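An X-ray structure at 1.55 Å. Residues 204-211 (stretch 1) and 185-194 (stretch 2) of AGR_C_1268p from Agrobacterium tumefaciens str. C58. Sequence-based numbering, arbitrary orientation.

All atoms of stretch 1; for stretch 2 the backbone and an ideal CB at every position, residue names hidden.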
HETATM    1  N   MSE A 204      -3.470   9.882 -11.128  1.00 11.89           N
HETATM    2  CA  MSE A 204      -4.303   9.597 -12.277  1.00 10.12           C
HETATM    3  C   MSE A 204      -5.569   8.871 -11.841  1.00 10.75           C
HETATM    4  O   MSE A 204      -5.556   8.135 -10.867  1.00 12.32           O
HETATM    5  CB  MSE A 204      -3.539   8.671 -13.214  1.00 11.14           C
HETATM    6  CG  MSE A 204      -2.130   9.127 -13.516  1.00 10.40           C
HETATM    7 SE   MSE A 204      -2.022  10.885 -14.341  1.00 15.93          SE
HETATM    8  CE  MSE A 204      -2.741  10.496 -16.099  1.00 16.46           C
ATOM      9  N   ARG A 205      -6.650   9.066 -12.591  1.00  9.76           N
ATOM     10  CA  ARG A 205      -7.835   8.237 -12.491  1.00  9.75           C
ATOM     11  C   ARG A 205      -8.046   7.498 -13.797  1.00 11.42           C
ATOM     12  O   ARG A 205      -7.736   8.026 -14.886  1.00  9.75           O
ATOM     13  CB  ARG A 205      -9.064   9.085 -12.122  1.00 11.86           C
ATOM     14  CG  ARG A 205      -9.506  10.094 -13.140  1.00 11.21           C
ATOM     15  CD  ARG A 205     -10.927  10.747 -12.846  1.00 12.12           C
ATOM     16  NE  ARG A 205     -11.289  11.711 -13.889  1.00 13.46           N
ATOM     17  CZ  ARG A 205     -11.780  11.421 -15.103  1.00 16.99           C
ATOM     18  NH1 ARG A 205     -12.028  10.160 -15.466  1.00 19.04           N
ATOM     19  NH2 ARG A 205     -12.022  12.405 -15.966  1.00 15.43           N
ATOM     20  N   VAL A 206      -8.558   6.278 -13.683  1.00 11.12           N
ATOM     21  CA  VAL A 206      -8.714   5.367 -14.799  1.00 11.82           C
ATOM     22  C   VAL A 206     -10.146   4.760 -14.758  1.00  9.42           C
ATOM     23  O   VAL A 206     -10.530   4.134 -13.794  1.00 10.42           O
ATOM     24  CB  VAL A 206      -7.681   4.189 -14.701  1.00 13.38           C
ATOM     25  CG1 VAL A 206      -7.717   3.328 -15.978  1.00 14.81           C
ATOM     26  CG2 VAL A 206      -6.306   4.698 -14.469  1.00 16.70           C
ATOM     27  N   PRO A 207     -10.947   4.924 -15.833  1.00  8.83           N
ATOM     28  CA  PRO A 207     -12.233   4.257 -15.856  1.00 10.06           C
ATOM     29  C   PRO A 207     -12.065   2.766 -16.069  1.00 10.49           C
ATOM     30  O   PRO A 207     -11.209   2.356 -16.869  1.00  8.24           O
ATOM     31  CB  PRO A 207     -12.951   4.946 -17.035  1.00 10.52           C
ATOM     32  CG  PRO A 207     -11.930   5.469 -17.865  1.00 16.33           C
ATOM     33  CD  PRO A 207     -10.720   5.723 -17.034  1.00  8.62           C
ATOM     34  N   LEU A 208     -12.791   1.977 -15.260  1.00  9.15           N
ATOM     35  CA  LEU A 208     -12.658   0.530 -15.242  1.00  7.74           C
ATOM     36  C   LEU A 208     -13.982  -0.142 -15.469  1.00  9.27           C
ATOM     37  O   LEU A 208     -15.035   0.421 -15.201  1.00  8.95           O
ATOM     38  CB  LEU A 208     -12.163   0.036 -13.864  1.00  8.39           C
ATOM     39  CG  LEU A 208     -10.962   0.713 -13.221  1.00  9.32           C
ATOM     40  CD1 LEU A 208     -10.619   0.082 -11.897  1.00 10.99           C
ATOM     41  CD2 LEU A 208      -9.799   0.668 -14.193  1.00 10.73           C
ATOM     42  N   ASP A 209     -13.887  -1.370 -15.975  1.00  9.43           N
ATOM     43  CA  ASP A 209     -14.950  -2.397 -15.936  1.00  8.50           C
ATOM     44  C   ASP A 209     -14.979  -2.961 -14.526  1.00  9.96           C
ATOM     45  O   ASP A 209     -14.009  -3.644 -14.073  1.00 10.09           O
ATOM     46  CB  ASP A 209     -14.610  -3.488 -16.971  1.00 10.55           C
ATOM     47  CG  ASP A 209     -15.660  -4.592 -17.082  1.00 11.81           C
ATOM     48  OD1 ASP A 209     -16.493  -4.735 -16.145  1.00 15.26           O
ATOM     49  OD2 ASP A 209     -15.588  -5.368 -18.094  1.00 11.60           O
ATOM     50  N   ALA A 210     -16.041  -2.665 -13.792  1.00  9.84           N
ATOM     51  CA  ALA A 210     -16.123  -3.112 -12.385  1.00  9.76           C
ATOM     52  C   ALA A 210     -16.096  -4.625 -12.247  1.00 11.42           C
ATOM     53  O   ALA A 210     -15.709  -5.126 -11.181  1.00 11.11           O
ATOM     54  CB  ALA A 210     -17.341  -2.537 -11.652  1.00 13.46           C
ATOM     55  N   ARG A 211     -16.467  -5.353 -13.297  1.00  7.21           N
ATOM     56  CA  ARG A 211     -16.548  -6.821 -13.205  1.00 10.99           C
ATOM     57  C   ARG A 211     -15.170  -7.510 -13.328  1.00 11.59           C
ATOM     58  O   ARG A 211     -15.023  -8.683 -12.935  1.00 11.29           O
ATOM     59  CB  ARG A 211     -17.465  -7.397 -14.276  1.00 12.52           C
ATOM     60  CG  ARG A 211     -18.934  -7.124 -14.019  1.00 15.31           C
ATOM     61  CD  ARG A 211     -19.828  -7.915 -14.953  1.00 21.54           C
ATOM     62  NE  ARG A 211     -19.828  -9.362 -14.641  1.00 25.60           N
ATOM     63  CZ  ARG A 211     -20.218 -10.324 -15.485  1.00 28.58           C
ATOM     64  NH1 ARG A 211     -20.612 -10.029 -16.720  1.00 17.89           N
ATOM     65  NH2 ARG A 211     -20.189 -11.599 -15.107  1.00 31.16           N
ATOM     66  N   UNK A 185      -5.470   2.496  -5.692  1.00  9.14           N
ATOM     67  CA  UNK A 185      -6.697   2.249  -4.963  1.00  9.26           C
ATOM     68  C   UNK A 185      -7.881   2.445  -5.892  1.00  8.31           C
ATOM     69  O   UNK A 185      -7.724   2.785  -7.054  1.00  9.36           O
ATOM     70  CB  UNK A 185      -6.804   3.165  -3.742  1.00  9.26           C
ATOM     71  N   UNK A 186      -9.075   2.165  -5.397  1.00  9.02           N
ATOM     72  CA  UNK A 186     -10.257   2.071  -6.224  1.00  8.52           C
ATOM     73  C   UNK A 186     -11.473   2.758  -5.608  1.00  9.69           C
ATOM     74  O   UNK A 186     -11.637   2.786  -4.399  1.00  9.93           O
ATOM     75  CB  UNK A 186     -10.576   0.599  -6.494  1.00  8.52           C
ATOM     76  N   UNK A 187     -12.344   3.286  -6.454  1.00  8.99           N
ATOM     77  CA  UNK A 187     -13.571   3.924  -6.005  1.00  8.37           C
ATOM     78  C   UNK A 187     -14.530   2.919  -5.386  1.00  8.09           C
ATOM     79  O   UNK A 187     -14.400   1.699  -5.633  1.00  9.20           O
ATOM     80  CB  UNK A 187     -14.249   4.645  -7.171  1.00  8.37           C
ATOM     81  N   UNK A 188     -15.527   3.401  -4.627  1.00 12.12           N
ATOM     82  CA  UNK A 188     -16.424   2.493  -3.937  1.00 14.51           C
ATOM     83  C   UNK A 188     -17.160   1.500  -4.816  1.00 14.89           C
ATOM     84  O   UNK A 188     -17.355   0.364  -4.411  1.00 17.88           O
ATOM     85  CB  UNK A 188     -17.455   3.313  -3.158  1.00 14.51           C
ATOM     86  N   UNK A 189     -17.495   1.878  -6.049  1.00 13.04           N
ATOM     87  CA  UNK A 189     -18.193   0.927  -6.903  1.00 12.30           C
ATOM     88  C   UNK A 189     -17.285   0.141  -7.822  1.00 11.65           C
ATOM     89  O   UNK A 189     -17.793  -0.628  -8.624  1.00 12.16           O
ATOM     90  CB  UNK A 189     -19.236   1.664  -7.745  1.00 12.30           C
ATOM     91  N   UNK A 190     -15.967   0.299  -7.692  1.00  9.67           N
ATOM     92  CA  UNK A 190     -15.017  -0.459  -8.530  1.00  8.80           C
ATOM     93  C   UNK A 190     -14.865   0.042  -9.961  1.00 12.46           C
ATOM     94  O   UNK A 190     -14.134  -0.628 -10.827  1.00 15.73           O
ATOM     95  CB  UNK A 190     -15.450  -1.926  -8.578  1.00  8.80           C
ATOM     96  N   UNK A 191     -15.507   1.165 -10.265  1.00  7.87           N
ATOM     97  CA  UNK A 191     -15.528   1.695 -11.629  1.00  7.71           C
ATOM     98  C   UNK A 191     -14.419   2.709 -11.978  1.00  7.55           C
ATOM     99  O   UNK A 191     -14.312   3.130 -13.154  1.00  9.71           O
ATOM    100  CB  UNK A 191     -16.886   2.357 -11.869  1.00  7.71           C
ATOM    101  N   UNK A 192     -13.624   3.111 -10.971  1.00 11.06           N
ATOM    102  CA  UNK A 192     -12.474   3.978 -11.183  1.00  9.19           C
ATOM    103  C   UNK A 192     -11.288   3.429 -10.414  1.00  9.69           C
ATOM    104  O   UNK A 192     -11.413   3.019  -9.249  1.00  9.46           O
ATOM    105  CB  UNK A 192     -12.780   5.415 -10.756  1.00  9.19           C
ATOM    106  N   UNK A 193     -10.140   3.445 -11.069  1.00  8.83           N
ATOM    107  CA  UNK A 193      -8.886   3.171 -10.414  1.00 10.73           C
ATOM    108  C   UNK A 193      -8.032   4.400 -10.374  1.00  9.71           C
ATOM    109  O   UNK A 193      -8.150   5.302 -11.223  1.00 13.13           O
ATOM    110  CB  UNK A 193      -8.144   2.030 -11.113  1.00 10.73           C
ATOM    111  N   UNK A 194      -7.165   4.444  -9.370  1.00 10.68           N
ATOM    112  CA  UNK A 194      -6.238   5.538  -9.169  1.00  8.42           C
ATOM    113  C   UNK A 194      -4.815   5.005  -9.033  1.00 10.91           C
ATOM    114  O   UNK A 194      -4.599   3.899  -8.552  1.00 11.09           O
ATOM    115  CB  UNK A 194      -6.629   6.353  -7.935  1.00  8.42           C
TER

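Stretch 2 is a hairpin whose returning strand, 192-194, runs antiparallel to strand 204-207. The two strand directions differ by 152°.

Position 185 has extended backbone angles, and its ideal CB finds nothing of stretch 1 within 5.5 Å. Stretch 1 sets no preference. The residue is Cys185.

At 186 the CA-to-CB bond points sideways, with the ideal CB 5.4 Å from Leu208 CD1. A long apolar side chain, aliphatic or aromatic, could reach that methyl. Phe186 does so: its CD1 lies 3.8 Å from Leu208 CD1.

Positions 187 to 189 carry CBs out of range of stretch 1, and 187 to 190 form a type I turn. Position 187 opens the turn, where a small polar residue suits; it is Ser187. At 188 phi is -57°, which proline and many other residues can adopt; it is Pro188. Position 189 also suits a small polar residue; it is Asp189. The carbonyl O of Asp189 meets Ala210 CB at 3.6 Å.

Position 190 has phi 77°, which by itself favours glycine; asparagine is a common second choice. An ideal CB would stand 3.7 Å from Ala210 CB, close but not prohibitive. The residue is Gly190. Its N bonds to Ser187 O (2.9 Å), and its O receives a CA-H...O contact from Ala210 CA (3.5 Å).

At 191 the CA-to-CB bond points away overall, yet the ideal CB is 4.3 Å from Leu208 O. The backbone O accepts from Leu208 N (2.8 Å), a backbone contact that does not choose among side chains. Small or polar side chains suit. Thr191 places CG2 3.9 Å from Ala210 CB, while its OG1 donates to Asp189 OD1 in a very short bond of 2.3 Å.

Position 192 is a non-hydrogen-bonded partner of Pro207, on the sheet face that also carries Arg205. Beta-branched or polar residues would fit. Thr192 sets CG2 3.9 Å from Arg205 CB. A water accepts from Arg205 NH1 (3.0 Å) and makes a weak bond with Thr192 OG1 (3.4 Å). Thr192 N donates to Ser187 OG (3.1 Å).

Position 193 pairs with Val206 through two hydrogen bonds, N to Val206 O (2.8 Å) and O from Val206 N (2.7 Å). Phi is an ordinary -113°, so the backbone does not demand glycine. The space favours glycine: an ideal CB would be 3.2 Å from Leu208 CD1, which is tight. With Gly193, Leu208 CD1 lies 3.5 Å from Gly193 N.

At 194 the CB joins the face of Arg205 and Pro207. A large side chain could lie along Arg205. Tyr194 puts CE1 3.7 Å from Arg205 CB, and Met204 O lies at the ring edge.

Stretch 2, residues 185-194: CFSPDGTTGY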
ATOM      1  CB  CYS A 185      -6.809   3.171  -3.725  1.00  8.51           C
ATOM      2  SG  CYS A 185      -6.820   4.904  -4.084  1.00 11.74           S
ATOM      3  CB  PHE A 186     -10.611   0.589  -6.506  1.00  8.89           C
ATOM      4  CG  PHE A 186      -9.463  -0.158  -7.097  1.00  6.92           C
ATOM      5  CD1 PHE A 186      -9.118   0.002  -8.426  1.00  9.78           C
ATOM      6  CD2 PHE A 186      -8.702  -0.991  -6.308  1.00  7.80           C
ATOM      7  CE1 PHE A 186      -7.990  -0.659  -8.942  1.00 10.97           C
ATOM      8  CE2 PHE A 186      -7.587  -1.660  -6.788  1.00  9.56           C
ATOM      9  CZ  PHE A 186      -7.210  -1.495  -8.117  1.00  8.91           C
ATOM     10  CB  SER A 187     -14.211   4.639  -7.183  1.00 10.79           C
ATOM     11  OG  SER A 187     -14.717   3.719  -8.122  1.00 10.52           O
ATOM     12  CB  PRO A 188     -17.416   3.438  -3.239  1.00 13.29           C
ATOM     13  CG  PRO A 188     -16.611   4.663  -2.970  1.00 13.71           C
ATOM     14  CD  PRO A 188     -15.803   4.818  -4.264  1.00 12.97           C
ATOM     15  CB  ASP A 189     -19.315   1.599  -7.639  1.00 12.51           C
ATOM     16  CG  ASP A 189     -18.865   2.598  -8.652  1.00 18.38           C
ATOM     17  OD1 ASP A 189     -17.662   2.806  -8.877  1.00 21.56           O
ATOM     18  OD2 ASP A 189     -19.785   3.248  -9.216  1.00 30.69           O
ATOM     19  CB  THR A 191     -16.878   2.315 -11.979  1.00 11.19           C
ATOM     20  OG1 THR A 191     -17.141   3.392 -11.079  1.00 14.31           O
ATOM     21  CG2 THR A 191     -17.978   1.297 -11.902  1.00 13.25           C
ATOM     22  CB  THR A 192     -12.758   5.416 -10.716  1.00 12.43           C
ATOM     23  OG1 THR A 192     -13.870   5.936 -11.457  1.00 11.74           O
ATOM     24  CG2 THR A 192     -11.601   6.350 -10.957  1.00 13.74           C
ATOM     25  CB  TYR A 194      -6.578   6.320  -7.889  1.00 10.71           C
ATOM     26  CG  TYR A 194      -8.009   6.822  -7.839  1.00 10.17           C
ATOM     27  CD1 TYR A 194      -8.375   7.962  -8.498  1.00 10.26           C
ATOM     28  CD2 TYR A 194      -8.982   6.157  -7.091  1.00 10.94           C
ATOM     29  CE1 TYR A 194      -9.664   8.411  -8.495  1.00 10.16           C
ATOM     30  CE2 TYR A 194     -10.267   6.614  -7.015  1.00 13.37           C
ATOM     31  CZ  TYR A 194     -10.627   7.744  -7.734  1.00 10.07           C
ATOM     32  OH  TYR A 194     -11.913   8.237  -7.681  1.00 13.23           O
TER
HETATM   33  O   HOH W   1     -12.499   7.561 -14.071  1.00 23.43           O
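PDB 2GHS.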